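Local coordinates for gamma-glutamyltranspeptidase (Streptomyces lincolnensis, PDB 6J3A) that is a homologue of the gamma-glutamyltranspeptidase LmbA and probably acts as a transferase of that family, at the interface of chains A and B. Numbering follows the deposited sequence. Chains: chain A/B, Gamma-glutamyltranspeptidase.

The interface of chains A and B. Residues chain A 20, 607-611; chain B 1-3, 5-6, 524.
A two-fold symmetric homodimer interface of the gamma-glutamyltranspeptidase fold is built in part from two equivalent patches, in one of which the N-terminal segment of chain B lies against the 607-611 loop of chain A; it helps to join the two copies of the deposited assembly, although whether this dimer is the biological one is not settled by the coordinates alone. The case illustrates how a backbone carbonyl can serve as the focus of a contact between subunits. Extended from CG to NE, the side chain of B:Arg524 brings its guanidinium end-on to the carbonyl oxygen of A:Met610; that oxygen lies in the guanidinium plane and accepts from both terminal nitrogens. NH1 of B:Arg524 comes nearly along the C=O axis, 2.8 Å from A:Met610 O, whereas NH2 of B:Arg524 stands above the carbonyl plane, 2.9 Å from A:Met610 O. A weak bond from NH2 of B:Arg524 reaches the carbonyl oxygen of A:Gly609. The indole of A:Trp20 meets the guanidinium tip to tip, the two planes only 17° apart, with A:Trp20 CZ3 3.7 Å from B:Arg524 NH1. An alanine in place of B:Arg524 would remove both bonds to A:Met610 O and would probably leave the loop less firmly held. The A:Met610 side chain, bent at chi2 (-62°), reaches into the N-terminal segment of chain B. A:Met610 CB packs 3.7 Å from B:Pro6 CA. The A:Met610 side chain crosses that of B:Thr3 at about a right angle, and its sulfur draws a weak but straight bond from the B:Thr3 backbone N-H. A:Met610 SD also touches B:Phe2 CD1 at 3.7 Å. With CG anti to its backbone N (chi1 -178°), the B:Phe2 side chain crosses A:Pro607 obliquely: B:Phe2 CZ lies 3.8 Å from A:Pro607 CB, while the carbonyl carbon of A:Pro607 sits at the ring edge. Between the chains, a water bridges the backbone oxygens of A:Pro607 and B:Thr3, lying 2.7 Å from each O.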
ATOM      1  N   TRP A  20      -1.758  -8.523   1.565  1.00 28.31           N
ATOM      2  CA  TRP A  20      -1.906  -7.346   2.436  1.00 27.50           C
ATOM      3  C   TRP A  20      -2.327  -7.700   3.874  1.00 27.13           C
ATOM      4  O   TRP A  20      -1.877  -7.070   4.830  1.00 27.39           O
ATOM      5  CB  TRP A  20      -2.891  -6.323   1.816  1.00 26.42           C
ATOM      6  CG  TRP A  20      -4.318  -6.780   1.803  1.00 26.15           C
ATOM      7  CD1 TRP A  20      -5.236  -6.643   2.808  1.00 25.56           C
ATOM      8  CD2 TRP A  20      -4.989  -7.462   0.737  1.00 26.36           C
ATOM      9  NE1 TRP A  20      -6.432  -7.207   2.439  1.00 25.42           N
ATOM     10  CE2 TRP A  20      -6.309  -7.722   1.174  1.00 26.15           C
ATOM     11  CE3 TRP A  20      -4.599  -7.897  -0.539  1.00 26.25           C
ATOM     12  CZ2 TRP A  20      -7.250  -8.385   0.372  1.00 26.27           C
ATOM     13  CZ3 TRP A  20      -5.534  -8.556  -1.335  1.00 26.56           C
ATOM     14  CH2 TRP A  20      -6.844  -8.792  -0.877  1.00 26.20           C
ATOM     15  N   PRO A 607       2.967  -5.001  -7.551  1.00 27.06           N
ATOM     16  CA  PRO A 607       1.579  -4.661  -7.824  1.00 27.24           C
ATOM     17  C   PRO A 607       0.813  -5.690  -8.672  1.00 27.82           C
ATOM     18  O   PRO A 607      -0.414  -5.621  -8.748  1.00 27.74           O
ATOM     19  CB  PRO A 607       1.711  -3.350  -8.588  1.00 26.22           C
ATOM     20  CG  PRO A 607       2.941  -3.554  -9.398  1.00 26.04           C
ATOM     21  CD  PRO A 607       3.859  -4.408  -8.570  1.00 26.23           C
ATOM     22  N   ARG A 608       1.531  -6.624  -9.290  1.00 28.25           N
ATOM     23  CA  ARG A 608       0.943  -7.570 -10.227  1.00 28.49           C
ATOM     24  C   ARG A 608       0.073  -8.559  -9.461  1.00 28.23           C
ATOM     25  O   ARG A 608       0.536  -9.158  -8.494  1.00 27.23           O
ATOM     26  CB  ARG A 608       2.028  -8.327 -10.993  1.00 29.02           C
ATOM     27  CG  ARG A 608       3.027  -7.462 -11.747  1.00 29.49           C
ATOM     28  CD  ARG A 608       4.221  -8.286 -12.186  1.00 29.52           C
ATOM     29  NE  ARG A 608       5.236  -7.489 -12.873  1.00 28.92           N
ATOM     30  CZ  ARG A 608       6.128  -6.696 -12.281  1.00 29.50           C
ATOM     31  NH1 ARG A 608       6.156  -6.556 -10.953  1.00 29.57           N
ATOM     32  NH2 ARG A 608       7.010  -6.037 -13.028  1.00 30.10           N
ATOM     33  N   GLY A 609      -1.184  -8.703  -9.894  1.00 27.83           N
ATOM     34  CA  GLY A 609      -2.173  -9.565  -9.234  1.00 27.41           C
ATOM     35  C   GLY A 609      -2.904  -8.891  -8.080  1.00 28.33           C
ATOM     36  O   GLY A 609      -3.640  -9.545  -7.360  1.00 28.64           O
ATOM     37  N   MET A 610      -2.720  -7.578  -7.932  1.00 29.11           N
ATOM     38  CA  MET A 610      -3.293  -6.762  -6.843  1.00 29.08           C
ATOM     39  C   MET A 610      -3.464  -7.504  -5.518  1.00 27.48           C
ATOM     40  O   MET A 610      -4.577  -7.703  -5.029  1.00 26.36           O
ATOM     41  CB  MET A 610      -4.606  -6.070  -7.255  1.00 30.45           C
ATOM     42  CG  MET A 610      -5.065  -6.290  -8.671  1.00 32.49           C
ATOM     43  SD  MET A 610      -3.977  -5.697  -9.972  1.00 34.22           S
ATOM     44  CE  MET A 610      -4.603  -6.816 -11.231  1.00 33.84           C
ATOM     45  N   GLN A 611      -2.337  -7.887  -4.942  1.00 26.43           N
ATOM     46  CA  GLN A 611      -2.335  -8.739  -3.758  1.00 26.50           C
ATOM     47  C   GLN A 611      -1.142  -8.455  -2.853  1.00 25.79           C
ATOM     48  O   GLN A 611      -1.313  -8.227  -1.649  1.00 26.19           O
ATOM     49  CB  GLN A 611      -2.350 -10.203  -4.199  1.00 26.36           C
ATOM     50  CG  GLN A 611      -2.667 -11.203  -3.105  1.00 26.88           C
ATOM     51  CD  GLN A 611      -2.511 -12.633  -3.590  1.00 27.77           C
ATOM     52  OE1 GLN A 611      -1.923 -13.467  -2.903  1.00 28.70           O
ATOM     53  NE2 GLN A 611      -3.006 -12.913  -4.798  1.00 27.75           N
TER
ATOM     54  N   MET B   1      -8.782  -6.368 -14.303  1.00 35.86           N
ATOM     55  CA  MET B   1      -8.021  -5.249 -14.959  1.00 36.17           C
ATOM     56  C   MET B   1      -7.015  -4.658 -13.967  1.00 36.43           C
ATOM     57  O   MET B   1      -7.344  -4.471 -12.782  1.00 37.09           O
ATOM     58  CB  MET B   1      -8.962  -4.153 -15.471  1.00 34.14           C
ATOM     59  N   PHE B   2      -5.800  -4.374 -14.454  1.00 34.40           N
ATOM     60  CA  PHE B   2      -4.701  -3.901 -13.596  1.00 33.54           C
ATOM     61  C   PHE B   2      -4.991  -2.576 -12.875  1.00 33.34           C
ATOM     62  O   PHE B   2      -5.439  -1.610 -13.491  1.00 34.74           O
ATOM     63  CB  PHE B   2      -3.380  -3.761 -14.363  1.00 32.31           C
ATOM     64  CG  PHE B   2      -2.228  -3.313 -13.494  1.00 31.31           C
ATOM     65  CD1 PHE B   2      -1.724  -4.158 -12.512  1.00 30.67           C
ATOM     66  CD2 PHE B   2      -1.681  -2.041 -13.620  1.00 30.45           C
ATOM     67  CE1 PHE B   2      -0.684  -3.761 -11.694  1.00 29.74           C
ATOM     68  CE2 PHE B   2      -0.635  -1.640 -12.806  1.00 30.21           C
ATOM     69  CZ  PHE B   2      -0.135  -2.504 -11.844  1.00 30.20           C
ATOM     70  N   THR B   3      -4.722  -2.573 -11.567  1.00 31.55           N
ATOM     71  CA  THR B   3      -4.752  -1.390 -10.731  1.00 29.84           C
ATOM     72  C   THR B   3      -3.481  -1.321  -9.896  1.00 29.03           C
ATOM     73  O   THR B   3      -2.925  -2.344  -9.482  1.00 26.12           O
ATOM     74  CB  THR B   3      -5.961  -1.368  -9.781  1.00 30.48           C
ATOM     75  OG1 THR B   3      -5.857  -2.430  -8.829  1.00 30.48           O
ATOM     76  CG2 THR B   3      -7.256  -1.505 -10.556  1.00 30.91           C
ATOM     77  N   ARG B   5      -2.692  -0.496  -6.965  1.00 27.29           N
ATOM     78  CA  ARG B   5      -2.783  -1.200  -5.694  1.00 26.67           C
ATOM     79  C   ARG B   5      -4.027  -2.083  -5.727  1.00 26.64           C
ATOM     80  O   ARG B   5      -4.839  -2.000  -6.650  1.00 26.59           O
ATOM     81  CB  ARG B   5      -2.902  -0.218  -4.524  1.00 27.11           C
ATOM     82  CG  ARG B   5      -1.742   0.749  -4.354  1.00 27.94           C
ATOM     83  CD  ARG B   5      -2.077   2.112  -4.907  1.00 27.90           C
ATOM     84  NE  ARG B   5      -0.924   3.021  -4.899  1.00 28.80           N
ATOM     85  CZ  ARG B   5      -0.637   3.929  -3.959  1.00 29.45           C
ATOM     86  NH1 ARG B   5      -1.393   4.087  -2.870  1.00 30.03           N
ATOM     87  NH2 ARG B   5       0.443   4.691  -4.099  1.00 29.46           N
ATOM     88  N   PRO B   6      -4.187  -2.947  -4.720  1.00 26.59           N
ATOM     89  CA  PRO B   6      -5.470  -3.621  -4.635  1.00 26.55           C
ATOM     90  C   PRO B   6      -6.496  -2.675  -4.070  1.00 26.18           C
ATOM     91  O   PRO B   6      -6.128  -1.647  -3.503  1.00 27.84           O
ATOM     92  CB  PRO B   6      -5.226  -4.776  -3.657  1.00 27.14           C
ATOM     93  CG  PRO B   6      -3.876  -4.585  -3.078  1.00 27.05           C
ATOM     94  CD  PRO B   6      -3.170  -3.504  -3.812  1.00 27.11           C
ATOM     95  N   ARG B 524     -13.861  -8.190  -7.418  1.00 30.74           N
ATOM     96  CA  ARG B 524     -13.778  -9.067  -6.245  1.00 29.95           C
ATOM     97  C   ARG B 524     -15.038  -8.961  -5.402  1.00 29.35           C
ATOM     98  O   ARG B 524     -14.975  -8.956  -4.172  1.00 27.42           O
ATOM     99  CB  ARG B 524     -12.526  -8.757  -5.388  1.00 30.04           C
ATOM    100  CG  ARG B 524     -11.212  -9.139  -6.054  1.00 29.67           C
ATOM    101  CD  ARG B 524      -9.999  -9.001  -5.143  1.00 28.88           C
ATOM    102  NE  ARG B 524      -8.787  -9.390  -5.867  1.00 28.53           N
ATOM    103  CZ  ARG B 524      -7.539  -9.028  -5.572  1.00 28.55           C
ATOM    104  NH1 ARG B 524      -7.273  -8.232  -4.529  1.00 29.63           N
ATOM    105  NH2 ARG B 524      -6.539  -9.466  -6.341  1.00 26.92           N
TER
HETATM  106  O   HOH W   1      -1.783  -3.692  -7.471  1.00 30.16           O